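Local coordinates for protein restriction endonuclease LpnPI (PDB 4RZL) that recognises modified cytosine in DNA through this N-terminal SRA-type domain, as part of a longer protein that probably cleaves the DNA, at residues 116-121 with 127-132; 158-163 with 182-187. All coordinates share one frame; numbering follows the deposited sequence.

Contact 1: 116-121 with 127-132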
loop_
_atom_site.group_PDB
_atom_site.type_symbol
_atom_site.label_atom_id
_atom_site.label_comp_id
_atom_site.label_asym_id
_atom_site.label_seq_id
_atom_site.Cartn_x
_atom_site.Cartn_y
_atom_site.Cartn_z
ATOM N N PHE A 116 -8.373 10.092 -2.155
ATOM C CA PHE A 116 -7.826 11.216 -2.917
ATOM C C PHE A 116 -8.708 12.475 -2.790
ATOM O O PHE A 116 -8.184 13.589 -2.656
ATOM C CB PHE A 116 -7.622 10.817 -4.385
ATOM C CG PHE A 116 -6.382 9.993 -4.599
ATOM C CD1 PHE A 116 -6.369 8.637 -4.266
ATOM C CD2 PHE A 116 -5.214 10.582 -5.069
ATOM C CE1 PHE A 116 -5.213 7.875 -4.433
ATOM C CE2 PHE A 116 -4.049 9.826 -5.235
ATOM C CZ PHE A 116 -4.054 8.466 -4.920
ATOM N N ASP A 117 -10.028 12.303 -2.761
ATOM C CA ASP A 117 -10.924 13.452 -2.571
ATOM C C ASP A 117 -10.700 14.116 -1.201
ATOM O O ASP A 117 -10.696 15.331 -1.092
ATOM C CB ASP A 117 -12.394 13.033 -2.729
ATOM C CG ASP A 117 -12.753 12.680 -4.185
ATOM O OD1 ASP A 117 -11.931 12.949 -5.087
ATOM O OD2 ASP A 117 -13.865 12.161 -4.431
ATOM N N SER A 118 -10.526 13.306 -0.161
ATOM C CA SER A 118 -10.165 13.809 1.158
ATOM C C SER A 118 -8.849 14.593 1.105
ATOM O O SER A 118 -8.729 15.695 1.660
ATOM C CB SER A 118 -10.039 12.645 2.149
ATOM O OG SER A 118 -9.544 13.087 3.399
ATOM N N THR A 119 -7.875 14.033 0.405
ATOM C CA THR A 119 -6.549 14.641 0.318
ATOM C C THR A 119 -6.591 16.026 -0.335
ATOM O O THR A 119 -5.870 16.942 0.074
ATOM C CB THR A 119 -5.594 13.707 -0.453
ATOM O OG1 THR A 119 -5.443 12.493 0.293
ATOM C CG2 THR A 119 -4.223 14.337 -0.676
ATOM N N HIS A 120 -7.467 16.186 -1.322
ATOM C CA HIS A 120 -7.569 17.432 -2.060
ATOM C C HIS A 120 -8.744 18.291 -1.604
ATOM O O HIS A 120 -9.015 19.321 -2.195
ATOM C CB HIS A 120 -7.693 17.143 -3.554
ATOM C CG HIS A 120 -6.460 16.553 -4.141
ATOM N ND1 HIS A 120 -5.333 17.304 -4.406
ATOM C CD2 HIS A 120 -6.153 15.285 -4.491
ATOM C CE1 HIS A 120 -4.394 16.525 -4.900
ATOM N NE2 HIS A 120 -4.867 15.290 -4.970
ATOM N N ASN A 121 -9.417 17.884 -0.538
ATOM C CA ASN A 121 -10.589 18.612 -0.075
ATOM C C ASN A 121 -10.225 19.942 0.587
ATOM O O ASN A 121 -9.219 20.035 1.285
ATOM C CB ASN A 121 -11.390 17.752 0.905
ATOM C CG ASN A 121 -12.864 18.077 0.875
ATOM O OD1 ASN A 121 -13.272 19.164 1.275
ATOM N ND2 ASN A 121 -13.673 17.140 0.388
ATOM N N ARG A 127 -8.430 14.264 6.465
ATOM C CA ARG A 127 -8.948 13.816 7.761
ATOM C C ARG A 127 -9.191 12.306 7.851
ATOM O O ARG A 127 -8.895 11.674 8.868
ATOM C CB ARG A 127 -10.253 14.548 8.088
ATOM C CG ARG A 127 -10.791 14.264 9.483
ATOM C CD ARG A 127 -9.831 14.782 10.548
ATOM N NE ARG A 127 -9.327 16.115 10.213
ATOM C CZ ARG A 127 -9.933 17.255 10.535
ATOM N NH1 ARG A 127 -11.074 17.232 11.212
ATOM N NH2 ARG A 127 -9.398 18.420 10.178
ATOM N N ILE A 128 -9.740 11.723 6.795
ATOM C CA ILE A 128 -10.118 10.318 6.865
ATOM C C ILE A 128 -9.048 9.403 6.285
ATOM O O ILE A 128 -9.220 8.192 6.243
ATOM C CB ILE A 128 -11.462 10.071 6.157
ATOM C CG1 ILE A 128 -11.399 10.545 4.705
ATOM C CG2 ILE A 128 -12.592 10.801 6.891
ATOM C CD1 ILE A 128 -11.087 9.453 3.691
ATOM N N VAL A 129 -7.935 9.984 5.863
ATOM C CA VAL A 129 -6.853 9.206 5.275
ATOM C C VAL A 129 -6.039 8.477 6.340
ATOM O O VAL A 129 -5.435 9.110 7.208
ATOM C CB VAL A 129 -5.907 10.102 4.456
ATOM C CG1 VAL A 129 -4.757 9.269 3.888
ATOM C CG2 VAL A 129 -6.676 10.839 3.347
ATOM N N PRO A 130 -6.020 7.138 6.274
ATOM C CA PRO A 130 -5.217 6.328 7.184
ATOM C C PRO A 130 -3.813 6.092 6.638
ATOM O O PRO A 130 -3.548 6.366 5.473
ATOM C CB PRO A 130 -5.989 5.012 7.237
ATOM C CG PRO A 130 -6.508 4.883 5.842
ATOM C CD PRO A 130 -6.799 6.290 5.355
ATOM N N PRO A 131 -2.922 5.556 7.473
ATOM C CA PRO A 131 -1.639 5.115 6.937
ATOM C C PRO A 131 -1.851 4.090 5.830
ATOM O O PRO A 131 -2.781 3.282 5.894
ATOM C CB PRO A 131 -0.966 4.461 8.143
ATOM C CG PRO A 131 -1.616 5.047 9.306
ATOM C CD PRO A 131 -3.014 5.358 8.930
ATOM N N ILE A 132 -1.002 4.127 4.817
ATOM C CA ILE A 132 -1.045 3.117 3.771
ATOM C C ILE A 132 0.299 2.404 3.747
ATOM O O ILE A 132 1.353 3.060 3.732
ATOM C CB ILE A 132 -1.353 3.735 2.393
ATOM C CG1 ILE A 132 -2.777 4.295 2.373
ATOM C CG2 ILE A 132 -1.180 2.707 1.295
ATOM C CD1 ILE A 132 -3.068 5.185 1.180
#

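Contact 2: 158-163 with 182-187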
loop_
_atom_site.group_PDB
_atom_site.type_symbol
_atom_site.label_atom_id
_atom_site.label_comp_id
_atom_site.label_asym_id
_atom_site.label_seq_id
_atom_site.Cartn_x
_atom_site.Cartn_y
_atom_site.Cartn_z
ATOM N N PRO A 158 3.912 15.565 -4.652
ATOM C CA PRO A 158 4.207 16.999 -4.828
ATOM C C PRO A 158 4.317 17.385 -6.299
ATOM O O PRO A 158 5.032 16.724 -7.055
ATOM C CB PRO A 158 5.544 17.195 -4.096
ATOM C CG PRO A 158 6.080 15.816 -3.819
ATOM C CD PRO A 158 4.887 14.900 -3.764
ATOM N N GLY A 159 3.561 18.403 -6.704
ATOM C CA GLY A 159 3.578 18.865 -8.086
ATOM C C GLY A 159 2.563 18.202 -9.004
ATOM O O GLY A 159 2.400 18.624 -10.145
ATOM N N LEU A 160 1.881 17.162 -8.526
ATOM C CA LEU A 160 0.823 16.527 -9.318
ATOM C C LEU A 160 -0.559 17.033 -8.920
ATOM O O LEU A 160 -0.911 17.046 -7.738
ATOM C CB LEU A 160 0.847 14.997 -9.177
ATOM C CG LEU A 160 1.946 14.184 -9.845
ATOM C CD1 LEU A 160 1.560 12.727 -9.771
ATOM C CD2 LEU A 160 2.169 14.614 -11.290
ATOM N N SER A 161 -1.348 17.433 -9.912
ATOM C CA SER A 161 -2.703 17.921 -9.662
ATOM C C SER A 161 -3.656 16.797 -9.274
ATOM O O SER A 161 -3.333 15.616 -9.413
ATOM C CB SER A 161 -3.251 18.638 -10.897
ATOM O OG SER A 161 -3.380 17.731 -11.974
ATOM N N ALA A 162 -4.837 17.170 -8.793
ATOM C CA ALA A 162 -5.860 16.197 -8.447
ATOM C C ALA A 162 -6.417 15.547 -9.712
ATOM O O ALA A 162 -6.995 14.468 -9.663
ATOM C CB ALA A 162 -6.968 16.850 -7.637
ATOM N N THR A 163 -6.210 16.199 -10.851
ATOM C CA THR A 163 -6.609 15.637 -12.135
ATOM C C THR A 163 -5.669 14.502 -12.528
ATOM O O THR A 163 -6.088 13.537 -13.169
ATOM C CB THR A 163 -6.615 16.711 -13.256
ATOM O OG1 THR A 163 -7.692 17.621 -13.039
ATOM C CG2 THR A 163 -6.798 16.075 -14.618
ATOM N N ARG A 182 -5.918 4.572 -12.009
ATOM C CA ARG A 182 -4.475 4.653 -11.882
ATOM C C ARG A 182 -4.208 5.685 -10.794
ATOM O O ARG A 182 -4.549 6.865 -10.946
ATOM C CB ARG A 182 -3.831 5.048 -13.210
ATOM C CG ARG A 182 -2.335 5.285 -13.166
ATOM C CD ARG A 182 -1.915 5.776 -14.533
ATOM N NE ARG A 182 -0.482 5.924 -14.702
ATOM C CZ ARG A 182 0.166 7.077 -14.569
ATOM N NH1 ARG A 182 -0.502 8.176 -14.238
ATOM N NH2 ARG A 182 1.478 7.128 -14.761
ATOM N N ALA A 183 -3.639 5.236 -9.681
ATOM C CA ALA A 183 -3.475 6.090 -8.505
ATOM C C ALA A 183 -2.006 6.318 -8.202
ATOM O O ALA A 183 -1.224 5.377 -8.225
ATOM C CB ALA A 183 -4.174 5.461 -7.281
ATOM N N ILE A 184 -1.640 7.557 -7.878
ATOM C CA ILE A 184 -0.242 7.897 -7.619
ATOM C C ILE A 184 -0.049 8.290 -6.142
ATOM O O ILE A 184 -0.774 9.129 -5.610
ATOM C CB ILE A 184 0.232 9.034 -8.552
ATOM C CG1 ILE A 184 0.009 8.634 -10.017
ATOM C CG2 ILE A 184 1.709 9.415 -8.273
ATOM C CD1 ILE A 184 0.677 9.548 -11.039
ATOM N N PHE A 185 0.916 7.652 -5.489
ATOM C CA PHE A 185 1.178 7.849 -4.065
ATOM C C PHE A 185 2.593 8.349 -3.825
ATOM O O PHE A 185 3.479 8.117 -4.646
ATOM C CB PHE A 185 0.991 6.539 -3.286
ATOM C CG PHE A 185 -0.410 5.990 -3.331
ATOM C CD1 PHE A 185 -0.825 5.173 -4.377
ATOM C CD2 PHE A 185 -1.317 6.298 -2.334
ATOM C CE1 PHE A 185 -2.124 4.664 -4.410
ATOM C CE2 PHE A 185 -2.617 5.790 -2.360
ATOM C CZ PHE A 185 -3.016 4.975 -3.393
ATOM N N THR A 186 2.789 8.992 -2.675
ATOM C CA THR A 186 4.100 9.407 -2.194
ATOM C C THR A 186 4.596 8.444 -1.125
ATOM O O THR A 186 3.868 8.140 -0.179
ATOM C CB THR A 186 4.064 10.814 -1.568
ATOM O OG1 THR A 186 3.594 11.754 -2.533
ATOM C CG2 THR A 186 5.457 11.217 -1.043
ATOM N N ILE A 187 5.828 7.971 -1.261
ATOM C CA ILE A 187 6.409 7.152 -0.208
ATOM C C ILE A 187 7.092 8.071 0.809
ATOM O O ILE A 187 7.954 8.878 0.464
ATOM C CB ILE A 187 7.407 6.113 -0.769
ATOM C CG1 ILE A 187 6.694 5.194 -1.771
ATOM C CG2 ILE A 187 8.001 5.286 0.356
ATOM C CD1 ILE A 187 7.568 4.140 -2.370
#

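Contact 1: 116-121 with 127-132
Ser-118, on the last turn of helix 108-119, points its side chain at the loop that returns from the helix, where Ile-128 and Val-129 meet it. Its CB is the first atom to touch, lying 3.6 Å from CG1 of Ile-128 and 3.7 Å from CD1 of the same residue. One bond further, OG stands anti to the backbone N (chi1 173°), which turns it to the loop, where it touches Ile-128 CG1 at 3.4 Å and Val-129 CG2 at 3.6 Å. The N of Arg-127 is also near OG, but the angle is too poor for a hydrogen bond. The same CG2 methyl of Val-129 also meets Thr-119 OG1 at 3.7 Å; that hydroxyl is hydrogen-bonded to the O of Leu-115, one turn back in the helix. No hydrogen bond joins the two segments, although Ser-118 has a backbone hydrogen bond with Arg-126, just before 127-132. Beyond the contact, Thr-119 and Val-129 both rest on Pro-155 of strand 147-155, and Lys-218 NZ of helix 212-220 hydrogen-bonds to the O atoms of Arg-127 and Val-129. The arrangement is a helix-loop-strand connection of the SRA-like domain, its loop folded against the C-terminal turn of helix 108-119 before strand 132-137.

Contact 2: 158-163 with 182-187
Leu-160 and Ile-184 meet where the loop between strands 147-155 and 166-173, each paired antiparallel with strand 176-187, passes over that last strand in the curved mixed sheet of this SRA-like domain. Leu-160 has CG anti to its carbonyl carbon (chi1 -73°) and CD1 extended from it (chi2 -169°), which carries CD1 to the strand. There the methyl sits in the fork of Ile-184, 3.5 Å from CD1 and 3.6 Å from CG2, with the branching CB behind at 4.1 Å. The fork is set by CG2 lying anti to the backbone N of Ile-184 and CG1 beside that N. The two side chains cross at about a right angle. Two residues before Leu-160 and two after Ile-184, Pro-158 and Thr-186 make a second, separate touch through the proline ring. Ile-184 and Thr-186 alternate with Phe-185 along the strand: the first two point toward the loop, whereas the phenylalanine packs on Leu-112 of helix 108-119. Ile-184 also has a backbone hydrogen bond to Gly-156 and another to Asp-165, near the two ends of the loop. The hydroxyl of Thr-186 is hydrogen-bonded to the O of Gly-156, and Pro-158 CD lies against this same OG1 at 3.6 Å.

From the N terminus, the chain first closes contact 1, a short loop that folds back on the end of helix 108-119 and leads into strand 132-137. It then runs through strand 147-155 to segment 158-163, in the loop after it, and contact 2 closes after strand 166-173 and the first half of strand 176-187. The contacts follow in series, neither nesting nor crossing, with centres about 12 Å apart. They nevertheless touch: Phe-116 packs edge-to-face with Phe-185 and its CE2 lies 3.4 Å from Ile-184 O, His-120 meets Ala-162, and Ile-132 reaches Phe-185. Together they join the C-terminal turn of helix 108-119, the two loops, and strands 132-137 and 176-187.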